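PDB 5YY3: cyclopenase asqI from Emericella nidulans, which catalyses the zinc-dependent ring contraction of 4'-methoxycyclopenine to 4'-methoxyviridicatin, with release of methyl isocyanate, in aspoquinolone biosynthesis. Local coordinates for residues Tyr180-Ser185 against Gln559-Pro564; Pro336-Leu341 against Cys345-Glu350; Gly386-Pro391 against Arg395-Leu400. One frame throughout, in Å; residues are numbered along the deposited sequence.

From the N terminus, helix 180-193 comes first; its first turn is met by residues 559-564, far along the chain, which closes contact 1. Contacts 2 and 3 both fall within that span of 373 residues. They follow one another without crossing: residues 336-341 and 345-350 close a short loop beyond helix 335-339, then 386-391 folds against 395-400 at the start of helix 391-410. Contacts 1 and 3 touch, Asn183 packing on Arg389, with centres about 16 Å apart. Contact 2 lies toward the periphery, its centre about 35 Å from that of contact 1. Contact 1 ties the helical, copper-type region to the Ig-like one; the others stay within the helical region.

Contact 1: residues Tyr180-Ser185 against Gln559-Pro564; sequences YDLNDS and QNLMLP
Asp181 and Leu182, in the first turn of helix 180-193, face Asn560 and Leu561 of a short 3-10 turn, with the closest CA pair, those of Leu182 and Leu561, 8.2 Å apart. At this spacing the backbones do not meet, and side chains bridge the gap. The apolar part is one methyl group: CD1 of Leu561 lies 3.9 Å from CB of Leu182. The Leu561 side chain is extended beyond CG, with CD1 anti to CA (chi2 -176°), which carries this methyl forward to the helix. The Leu182 branch turns elsewhere, with CG anti to the backbone N (chi1 170°), so that CB is what it presents to Leu561.

Beside this pair, CB of Asp181 comes within 4.4 Å of OD1 of Asn560, a loose contact. The polar ends have other partners. Both carboxylate oxygens of Asp181 are engaged, OD1 by Arg536 and OD2 by Lys461 and the backbone N of Tyr541; these positive charges would be expected to stabilise its ionised form. Asn560 ND2 donates to Asp179, whose carboxylate also accepts from Leu182 N and thus links the turn to the start of the helix.

All four touching residues are buried. The contact is a small part of the seam between the helical and Ig-like regions of a hemocyanin-type fold, where loop 559-564 meets the helix that carries the zinc ligands His186 and His190.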
loop_
_atom_site.group_PDB
_atom_site.type_symbol
_atom_site.label_atom_id
_atom_site.label_comp_id
_atom_site.label_asym_id
_atom_site.label_seq_id
_atom_site.Cartn_x
_atom_site.Cartn_y
_atom_site.Cartn_z
ATOM N N TYR A 180 4.103 -11.239 24.643
ATOM C CA TYR A 180 4.708 -12.053 25.687
ATOM C C TYR A 180 3.656 -12.784 26.505
ATOM O O TYR A 180 3.816 -13.955 26.824
ATOM C CB TYR A 180 5.572 -11.212 26.651
ATOM C CG TYR A 180 6.040 -12.073 27.803
ATOM C CD1 TYR A 180 7.077 -12.991 27.622
ATOM C CD2 TYR A 180 5.386 -12.052 29.038
ATOM C CE1 TYR A 180 7.486 -13.825 28.648
ATOM C CE2 TYR A 180 5.789 -12.888 30.071
ATOM C CZ TYR A 180 6.840 -13.776 29.859
ATOM O OH TYR A 180 7.261 -14.607 30.861
ATOM N N ASP A 181 2.591 -12.079 26.881
ATOM C CA ASP A 181 1.639 -12.648 27.805
ATOM C C ASP A 181 0.732 -13.654 27.099
ATOM O O ASP A 181 0.285 -14.621 27.712
ATOM C CB ASP A 181 0.844 -11.529 28.498
ATOM C CG ASP A 181 1.737 -10.660 29.391
ATOM O OD1 ASP A 181 2.083 -11.118 30.504
ATOM O OD2 ASP A 181 2.117 -9.536 28.977
ATOM N N LEU A 182 0.458 -13.449 25.819
ATOM C CA LEU A 182 -0.205 -14.506 25.066
ATOM C C LEU A 182 0.697 -15.733 25.052
ATOM O O LEU A 182 0.252 -16.853 25.276
ATOM C CB LEU A 182 -0.521 -14.068 23.637
ATOM C CG LEU A 182 -1.003 -15.146 22.670
ATOM C CD1 LEU A 182 -2.281 -15.787 23.172
ATOM C CD2 LEU A 182 -1.200 -14.569 21.267
ATOM N N ASN A 183 1.977 -15.519 24.806
ATOM C CA ASN A 183 2.882 -16.637 24.680
ATOM C C ASN A 183 3.132 -17.322 26.010
ATOM O O ASN A 183 3.168 -18.565 26.078
ATOM C CB ASN A 183 4.189 -16.179 24.056
ATOM C CG ASN A 183 4.135 -16.212 22.550
ATOM O OD1 ASN A 183 4.384 -17.253 21.942
ATOM N ND2 ASN A 183 3.775 -15.081 21.935
ATOM N N ASP A 184 3.276 -16.541 27.076
ATOM C CA ASP A 184 3.448 -17.173 28.378
ATOM C C ASP A 184 2.171 -17.910 28.771
ATOM O O ASP A 184 2.240 -18.988 29.345
ATOM C CB ASP A 184 3.826 -16.176 29.486
ATOM C CG ASP A 184 3.873 -16.845 30.867
ATOM O OD1 ASP A 184 4.823 -17.624 31.116
ATOM O OD2 ASP A 184 2.939 -16.630 31.681
ATOM N N SER A 185 1.011 -17.338 28.457
ATOM C CA SER A 185 -0.259 -18.001 28.766
ATOM C C SER A 185 -0.408 -19.337 28.035
ATOM O O SER A 185 -0.854 -20.340 28.608
ATOM C CB SER A 185 -1.435 -17.089 28.413
ATOM O OG SER A 185 -2.613 -17.853 28.228
ATOM N N GLN A 559 -5.100 -9.831 29.776
ATOM C CA GLN A 559 -5.957 -8.655 29.969
ATOM C C GLN A 559 -5.732 -7.578 28.882
ATOM O O GLN A 559 -6.686 -6.968 28.392
ATOM C CB GLN A 559 -5.723 -8.056 31.366
ATOM C CG GLN A 559 -6.608 -6.855 31.709
ATOM C CD GLN A 559 -8.086 -7.183 31.586
ATOM O OE1 GLN A 559 -8.613 -8.036 32.307
ATOM N NE2 GLN A 559 -8.762 -6.522 30.652
ATOM N N ASN A 560 -4.474 -7.373 28.493
ATOM C CA ASN A 560 -4.138 -6.395 27.467
ATOM C C ASN A 560 -4.663 -6.748 26.072
ATOM O O ASN A 560 -4.706 -5.875 25.199
ATOM C CB ASN A 560 -2.633 -6.206 27.380
ATOM C CG ASN A 560 -1.935 -7.428 26.840
ATOM O OD1 ASN A 560 -2.120 -8.524 27.355
ATOM N ND2 ASN A 560 -1.127 -7.248 25.799
ATOM N N LEU A 561 -5.067 -8.006 25.861
ATOM C CA LEU A 561 -5.614 -8.417 24.567
ATOM C C LEU A 561 -7.105 -8.680 24.632
ATOM O O LEU A 561 -7.671 -9.222 23.684
ATOM C CB LEU A 561 -4.917 -9.688 24.042
ATOM C CG LEU A 561 -3.406 -9.640 23.899
ATOM C CD1 LEU A 561 -2.895 -10.934 23.285
ATOM C CD2 LEU A 561 -2.994 -8.435 23.059
ATOM N N MET A 562 -7.744 -8.323 25.745
ATOM C CA MET A 562 -9.159 -8.653 25.927
ATOM C C MET A 562 -10.004 -7.993 24.866
ATOM O O MET A 562 -10.964 -8.575 24.366
ATOM C CB MET A 562 -9.642 -8.245 27.318
ATOM C CG MET A 562 -9.281 -9.260 28.400
ATOM S SD MET A 562 -10.247 -10.771 28.238
ATOM C CE MET A 562 -11.878 -10.155 28.671
ATOM N N LEU A 563 -9.632 -6.771 24.508
ATOM C CA LEU A 563 -10.349 -6.044 23.467
ATOM C C LEU A 563 -9.661 -6.199 22.120
ATOM O O LEU A 563 -8.447 -6.041 22.033
ATOM C CB LEU A 563 -10.452 -4.564 23.838
ATOM C CG LEU A 563 -11.734 -3.927 24.361
ATOM C CD1 LEU A 563 -12.509 -4.848 25.247
ATOM C CD2 LEU A 563 -11.396 -2.636 25.082
ATOM N N PRO A 564 -10.432 -6.507 21.066
ATOM C CA PRO A 564 -9.879 -6.324 19.723
ATOM C C PRO A 564 -9.354 -4.903 19.580
ATOM O O PRO A 564 -9.928 -4.017 20.187
ATOM C CB PRO A 564 -11.077 -6.576 18.814
ATOM C CG PRO A 564 -11.923 -7.552 19.602
ATOM C CD PRO A 564 -11.772 -7.115 21.036
#

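Contact 2: residues Pro336-Leu341 against Cys345-Glu350; sequences PSLNKL and CSLDEE
The flat amide of Asn339 turns OD1 to the backbone of Ser346 and Leu347 and ND2 to the side chain of Ser346. Leu347 N donates to Asn339 OD1 over 2.9 Å, nearly straight at 166°. Its approach is bent at the acceptor, and the donor is tilted 22° from the carbonyl plane. The same oxygen packs against Ser346 CA at 3.5 Å and against Leu347 CB at 3.7 Å; carbon atoms of both residues thus lie close beside the bonded oxygen. On the other branch, Asn339 ND2 stays 3.9 Å from Ser346 OG, too far for a bond. With CG beside its own backbone N (chi1 -84°), the Asn339 side chain extends across to the returning chain.

The apolar half lies next to the amide. CD1 of Leu347 meets CB of Leu338 at 3.8 Å and CD1 of Leu338 at 4.1 Å, the two side chains crossing at a slant. Both leucines are buried and pack on Ile330 of helix 323-331; Leu338 also reaches Phe326, and Leu347 touches Tyr335.

Beyond Leu347 the chain bends in an inverse gamma turn centred on Asp348. This residue takes the N-cap position: its OD1 accepts from Glu350 N at 3.2 Å, from above the carboxylate plane, while OD2 forms a salt bridge with Arg351. The arrangement is a short loop joining two helices, in which an asparagine side chain takes up a backbone N-H of the returning chain and a capping aspartate stands at the head of the short, weakly bonded helix 349-352.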
loop_
_atom_site.group_PDB
_atom_site.type_symbol
_atom_site.label_atom_id
_atom_site.label_comp_id
_atom_site.label_asym_id
_atom_site.label_seq_id
_atom_site.Cartn_x
_atom_site.Cartn_y
_atom_site.Cartn_z
ATOM N N PRO A 336 -7.271 -42.885 25.612
ATOM C CA PRO A 336 -7.486 -43.400 26.975
ATOM C C PRO A 336 -8.659 -42.741 27.721
ATOM O O PRO A 336 -9.468 -43.439 28.332
ATOM C CB PRO A 336 -6.157 -43.093 27.676
ATOM C CG PRO A 336 -5.156 -43.145 26.583
ATOM C CD PRO A 336 -5.849 -42.567 25.373
ATOM N N SER A 337 -8.766 -41.420 27.655
ATOM C CA SER A 337 -9.853 -40.712 28.329
ATOM C C SER A 337 -11.212 -41.020 27.699
ATOM O O SER A 337 -12.165 -41.392 28.388
ATOM C CB SER A 337 -9.596 -39.206 28.309
ATOM O OG SER A 337 -10.399 -38.541 29.269
ATOM N N LEU A 338 -11.298 -40.878 26.385
ATOM C CA LEU A 338 -12.555 -41.086 25.683
ATOM C C LEU A 338 -13.043 -42.531 25.826
ATOM O O LEU A 338 -14.246 -42.774 25.968
ATOM C CB LEU A 338 -12.406 -40.703 24.198
ATOM C CG LEU A 338 -12.215 -39.202 23.904
ATOM C CD1 LEU A 338 -11.934 -38.927 22.420
ATOM C CD2 LEU A 338 -13.414 -38.379 24.378
ATOM N N ASN A 339 -12.112 -43.484 25.803
ATOM C CA ASN A 339 -12.465 -44.905 25.886
ATOM C C ASN A 339 -13.169 -45.294 27.200
ATOM O O ASN A 339 -13.975 -46.220 27.219
ATOM C CB ASN A 339 -11.220 -45.780 25.701
ATOM C CG ASN A 339 -10.875 -46.019 24.239
ATOM O OD1 ASN A 339 -11.702 -45.811 23.351
ATOM N ND2 ASN A 339 -9.650 -46.479 23.986
ATOM N N LYS A 340 -12.876 -44.578 28.285
ATOM C CA LYS A 340 -13.466 -44.859 29.596
ATOM C C LYS A 340 -14.982 -44.640 29.624
ATOM O O LYS A 340 -15.617 -44.816 30.662
ATOM C CB LYS A 340 -12.808 -43.987 30.677
ATOM C CG LYS A 340 -11.310 -44.196 30.822
ATOM C CD LYS A 340 -10.713 -43.394 31.985
ATOM C CE LYS A 340 -10.970 -44.067 33.333
ATOM N NZ LYS A 340 -10.030 -43.616 34.404
ATOM N N LEU A 341 -15.553 -44.260 28.484
ATOM C CA LEU A 341 -16.983 -43.980 28.365
ATOM C C LEU A 341 -17.707 -44.950 27.435
ATOM O O LEU A 341 -18.919 -44.838 27.239
ATOM C CB LEU A 341 -17.186 -42.555 27.865
ATOM C CG LEU A 341 -16.812 -41.532 28.924
ATOM C CD1 LEU A 341 -16.827 -40.126 28.353
ATOM C CD2 LEU A 341 -17.796 -41.678 30.076
ATOM N N CYS A 345 -15.424 -50.911 25.270
ATOM C CA CYS A 345 -15.050 -50.843 23.858
ATOM C C CYS A 345 -13.951 -49.812 23.603
ATOM O O CYS A 345 -13.740 -48.908 24.409
ATOM C CB CYS A 345 -16.277 -50.534 22.998
ATOM S SG CYS A 345 -17.218 -52.012 22.504
ATOM N N SER A 346 -13.240 -49.959 22.489
ATOM C CA SER A 346 -12.157 -49.041 22.156
ATOM C C SER A 346 -12.364 -48.331 20.812
ATOM O O SER A 346 -12.786 -48.944 19.828
ATOM C CB SER A 346 -10.820 -49.786 22.148
ATOM O OG SER A 346 -10.488 -50.228 23.449
ATOM N N LEU A 347 -12.060 -47.035 20.778
ATOM C CA LEU A 347 -12.106 -46.274 19.531
ATOM C C LEU A 347 -11.033 -46.768 18.579
ATOM O O LEU A 347 -9.930 -47.102 19.014
ATOM C CB LEU A 347 -11.929 -44.777 19.800
ATOM C CG LEU A 347 -13.135 -44.030 20.381
ATOM C CD1 LEU A 347 -12.719 -42.679 20.924
ATOM C CD2 LEU A 347 -14.281 -43.881 19.359
ATOM N N ASP A 348 -11.360 -46.818 17.287
ATOM C CA ASP A 348 -10.441 -47.316 16.252
ATOM C C ASP A 348 -9.330 -46.297 15.898
ATOM O O ASP A 348 -9.482 -45.481 14.985
ATOM C CB ASP A 348 -11.243 -47.694 14.999
ATOM C CG ASP A 348 -10.429 -48.481 13.983
ATOM O OD1 ASP A 348 -9.189 -48.575 14.147
ATOM O OD2 ASP A 348 -11.037 -49.002 13.015
ATOM N N GLU A 349 -8.216 -46.368 16.626
ATOM C CA GLU A 349 -7.097 -45.443 16.451
ATOM C C GLU A 349 -6.419 -45.552 15.092
ATOM O O GLU A 349 -5.656 -44.678 14.705
ATOM C CB GLU A 349 -6.047 -45.665 17.540
ATOM C CG GLU A 349 -6.640 -45.827 18.925
ATOM C CD GLU A 349 -5.594 -45.729 20.013
ATOM O OE1 GLU A 349 -4.419 -45.471 19.673
ATOM O OE2 GLU A 349 -5.955 -45.893 21.202
ATOM N N GLU A 350 -6.668 -46.632 14.371
ATOM C CA GLU A 350 -6.060 -46.773 13.058
ATOM C C GLU A 350 -6.842 -45.947 12.055
ATOM O O GLU A 350 -6.288 -45.421 11.103
ATOM C CB GLU A 350 -6.005 -48.247 12.631
ATOM C CG GLU A 350 -5.050 -49.083 13.495
ATOM C CD GLU A 350 -3.593 -48.657 13.327
ATOM O OE1 GLU A 350 -3.231 -48.236 12.205
ATOM O OE2 GLU A 350 -2.821 -48.714 14.316
#

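Contact 3: residues Gly386-Pro391 against Arg395-Leu400; sequences GAPRDP and RWYKHL
Pro391 O is met by Arg395 N at 3.3 Å, a weak, bent bond of 147° that spans four residues in the first turn of helix 391-410. CG of Arg395 lies against the same oxygen at 3.5 Å. The first torsion, chi1 -60°, sets CG beside the backbone N and so on the side of this oxygen. Farther out the Arg395 chain bends at chi3 (44°); its guanidinium end serves other parts of the fold, with NE donating to Arg238 O and NH2 in a salt bridge with Asp245.

Two residues on, Tyr397 reaches back toward the 3-10 turn 387-389. Its OH ends 3.6 Å from CB of Ala387 and 4.1 Å from the N of Pro388, so the phenol meets the turn through its oxygen, in van der Waals contact. Just ahead of the helix, Asp390 takes the N-cap position, its side chain capping a backbone N of the first turn, and its OD1 is hydrogen-bonded to Tyr264 OH.

The contact folds the approach to helix 391-410 back onto that helix beside the zinc site. Pro388 and Tyr397 both pack on the zinc ligand His186 of helix 180-193, while helix 210-231, which carries the zinc ligand His218, meets Tyr397 through Val222.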
loop_
_atom_site.group_PDB
_atom_site.type_symbol
_atom_site.label_atom_id
_atom_site.label_comp_id
_atom_site.label_asym_id
_atom_site.label_seq_id
_atom_site.Cartn_x
_atom_site.Cartn_y
_atom_site.Cartn_z
ATOM N N GLY A 386 6.900 -21.231 20.909
ATOM C CA GLY A 386 6.560 -20.090 20.078
ATOM C C GLY A 386 5.583 -20.358 18.961
ATOM O O GLY A 386 5.561 -19.620 17.977
ATOM N N ALA A 387 4.779 -21.411 19.099
ATOM C CA ALA A 387 3.764 -21.707 18.093
ATOM C C ALA A 387 2.844 -20.504 17.774
ATOM O O ALA A 387 2.639 -20.198 16.588
ATOM C CB ALA A 387 2.932 -22.903 18.526
ATOM N N PRO A 388 2.290 -19.815 18.809
ATOM C CA PRO A 388 1.432 -18.663 18.481
ATOM C C PRO A 388 2.117 -17.580 17.642
ATOM O O PRO A 388 1.424 -16.794 16.995
ATOM C CB PRO A 388 1.051 -18.095 19.859
ATOM C CG PRO A 388 1.169 -19.236 20.786
ATOM C CD PRO A 388 2.294 -20.089 20.261
ATOM N N ARG A 389 3.444 -17.541 17.639
ATOM C CA ARG A 389 4.156 -16.507 16.898
ATOM C C ARG A 389 4.076 -16.740 15.391
ATOM O O ARG A 389 4.113 -15.800 14.598
ATOM C CB ARG A 389 5.625 -16.454 17.312
ATOM C CG ARG A 389 5.894 -16.451 18.799
ATOM C CD ARG A 389 7.395 -16.487 19.056
ATOM N NE ARG A 389 7.649 -16.365 20.482
ATOM C CZ ARG A 389 7.769 -15.206 21.121
ATOM N NH1 ARG A 389 7.688 -14.069 20.449
ATOM N NH2 ARG A 389 7.979 -15.181 22.434
ATOM N N ASP A 390 3.967 -18.007 15.009
ATOM C CA ASP A 390 4.085 -18.438 13.614
ATOM C C ASP A 390 2.724 -18.463 12.892
ATOM O O ASP A 390 1.786 -19.105 13.362
ATOM C CB ASP A 390 4.730 -19.821 13.601
ATOM C CG ASP A 390 5.231 -20.237 12.232
ATOM O OD1 ASP A 390 4.664 -19.781 11.212
ATOM O OD2 ASP A 390 6.186 -21.054 12.196
ATOM N N PRO A 391 2.609 -17.760 11.752
ATOM C CA PRO A 391 1.321 -17.738 11.043
ATOM C C PRO A 391 0.873 -19.109 10.540
ATOM O O PRO A 391 -0.336 -19.306 10.356
ATOM C CB PRO A 391 1.579 -16.795 9.860
ATOM C CG PRO A 391 2.710 -15.933 10.306
ATOM C CD PRO A 391 3.596 -16.866 11.116
ATOM N N ARG A 395 -3.100 -21.066 10.776
ATOM C CA ARG A 395 -3.808 -21.734 9.689
ATOM C C ARG A 395 -4.209 -23.152 10.132
ATOM O O ARG A 395 -5.286 -23.638 9.780
ATOM C CB ARG A 395 -2.963 -21.754 8.406
ATOM C CG ARG A 395 -2.592 -20.340 7.899
ATOM C CD ARG A 395 -2.130 -20.349 6.424
ATOM N NE ARG A 395 -3.044 -21.189 5.671
ATOM C CZ ARG A 395 -2.817 -21.651 4.451
ATOM N NH1 ARG A 395 -1.692 -21.324 3.811
ATOM N NH2 ARG A 395 -3.726 -22.442 3.879
ATOM N N TRP A 396 -3.366 -23.798 10.935
ATOM C CA TRP A 396 -3.752 -25.079 11.511
ATOM C C TRP A 396 -4.874 -24.907 12.556
ATOM O O TRP A 396 -5.855 -25.662 12.539
ATOM C CB TRP A 396 -2.541 -25.791 12.131
ATOM C CG TRP A 396 -2.877 -27.178 12.643
ATOM C CD1 TRP A 396 -3.034 -27.548 13.944
ATOM C CD2 TRP A 396 -3.109 -28.359 11.858
ATOM N NE1 TRP A 396 -3.346 -28.886 14.021
ATOM C CE2 TRP A 396 -3.399 -29.410 12.750
ATOM C CE3 TRP A 396 -3.118 -28.630 10.484
ATOM C CZ2 TRP A 396 -3.682 -30.710 12.326
ATOM C CZ3 TRP A 396 -3.392 -29.920 10.058
ATOM C CH2 TRP A 396 -3.668 -30.947 10.978
ATOM N N TYR A 397 -4.746 -23.929 13.456
ATOM C CA TYR A 397 -5.810 -23.687 14.447
ATOM C C TYR A 397 -7.158 -23.447 13.759
ATOM O O TYR A 397 -8.189 -23.918 14.234
ATOM C CB TYR A 397 -5.492 -22.495 15.350
ATOM C CG TYR A 397 -4.196 -22.566 16.146
ATOM C CD1 TYR A 397 -3.600 -23.785 16.471
ATOM C CD2 TYR A 397 -3.566 -21.398 16.563
ATOM C CE1 TYR A 397 -2.404 -23.829 17.209
ATOM C CE2 TYR A 397 -2.379 -21.432 17.293
ATOM C CZ TYR A 397 -1.803 -22.648 17.614
ATOM O OH TYR A 397 -0.627 -22.665 18.334
ATOM N N LYS A 398 -7.167 -22.736 12.633
ATOM C CA LYS A 398 -8.453 -22.518 11.970
ATOM C C LYS A 398 -8.952 -23.816 11.325
ATOM O O LYS A 398 -10.160 -24.016 11.199
ATOM C CB LYS A 398 -8.394 -21.396 10.926
ATOM C CG LYS A 398 -9.787 -21.086 10.354
ATOM C CD LYS A 398 -9.859 -19.744 9.651
ATOM C CE LYS A 398 -11.159 -19.605 8.855
ATOM N NZ LYS A 398 -11.195 -18.339 8.034
ATOM N N HIS A 399 -8.033 -24.709 10.948
ATOM C CA HIS A 399 -8.431 -26.046 10.491
ATOM C C HIS A 399 -9.086 -26.829 11.617
ATOM O O HIS A 399 -10.143 -27.411 11.416
ATOM C CB HIS A 399 -7.242 -26.839 9.953
ATOM C CG HIS A 399 -7.582 -28.247 9.563
ATOM N ND1 HIS A 399 -8.575 -28.553 8.654
ATOM C CD2 HIS A 399 -7.050 -29.432 9.949
ATOM C CE1 HIS A 399 -8.643 -29.861 8.498
ATOM N NE2 HIS A 399 -7.727 -30.417 9.271
ATOM N N LEU A 400 -8.451 -26.866 12.789
ATOM C CA LEU A 400 -9.095 -27.429 13.983
ATOM C C LEU A 400 -10.497 -26.850 14.174
ATOM O O LEU A 400 -11.454 -27.587 14.433
ATOM C CB LEU A 400 -8.255 -27.164 15.245
ATOM C CG LEU A 400 -6.857 -27.775 15.212
ATOM C CD1 LEU A 400 -6.090 -27.411 16.467
ATOM C CD2 LEU A 400 -6.963 -29.290 15.057
#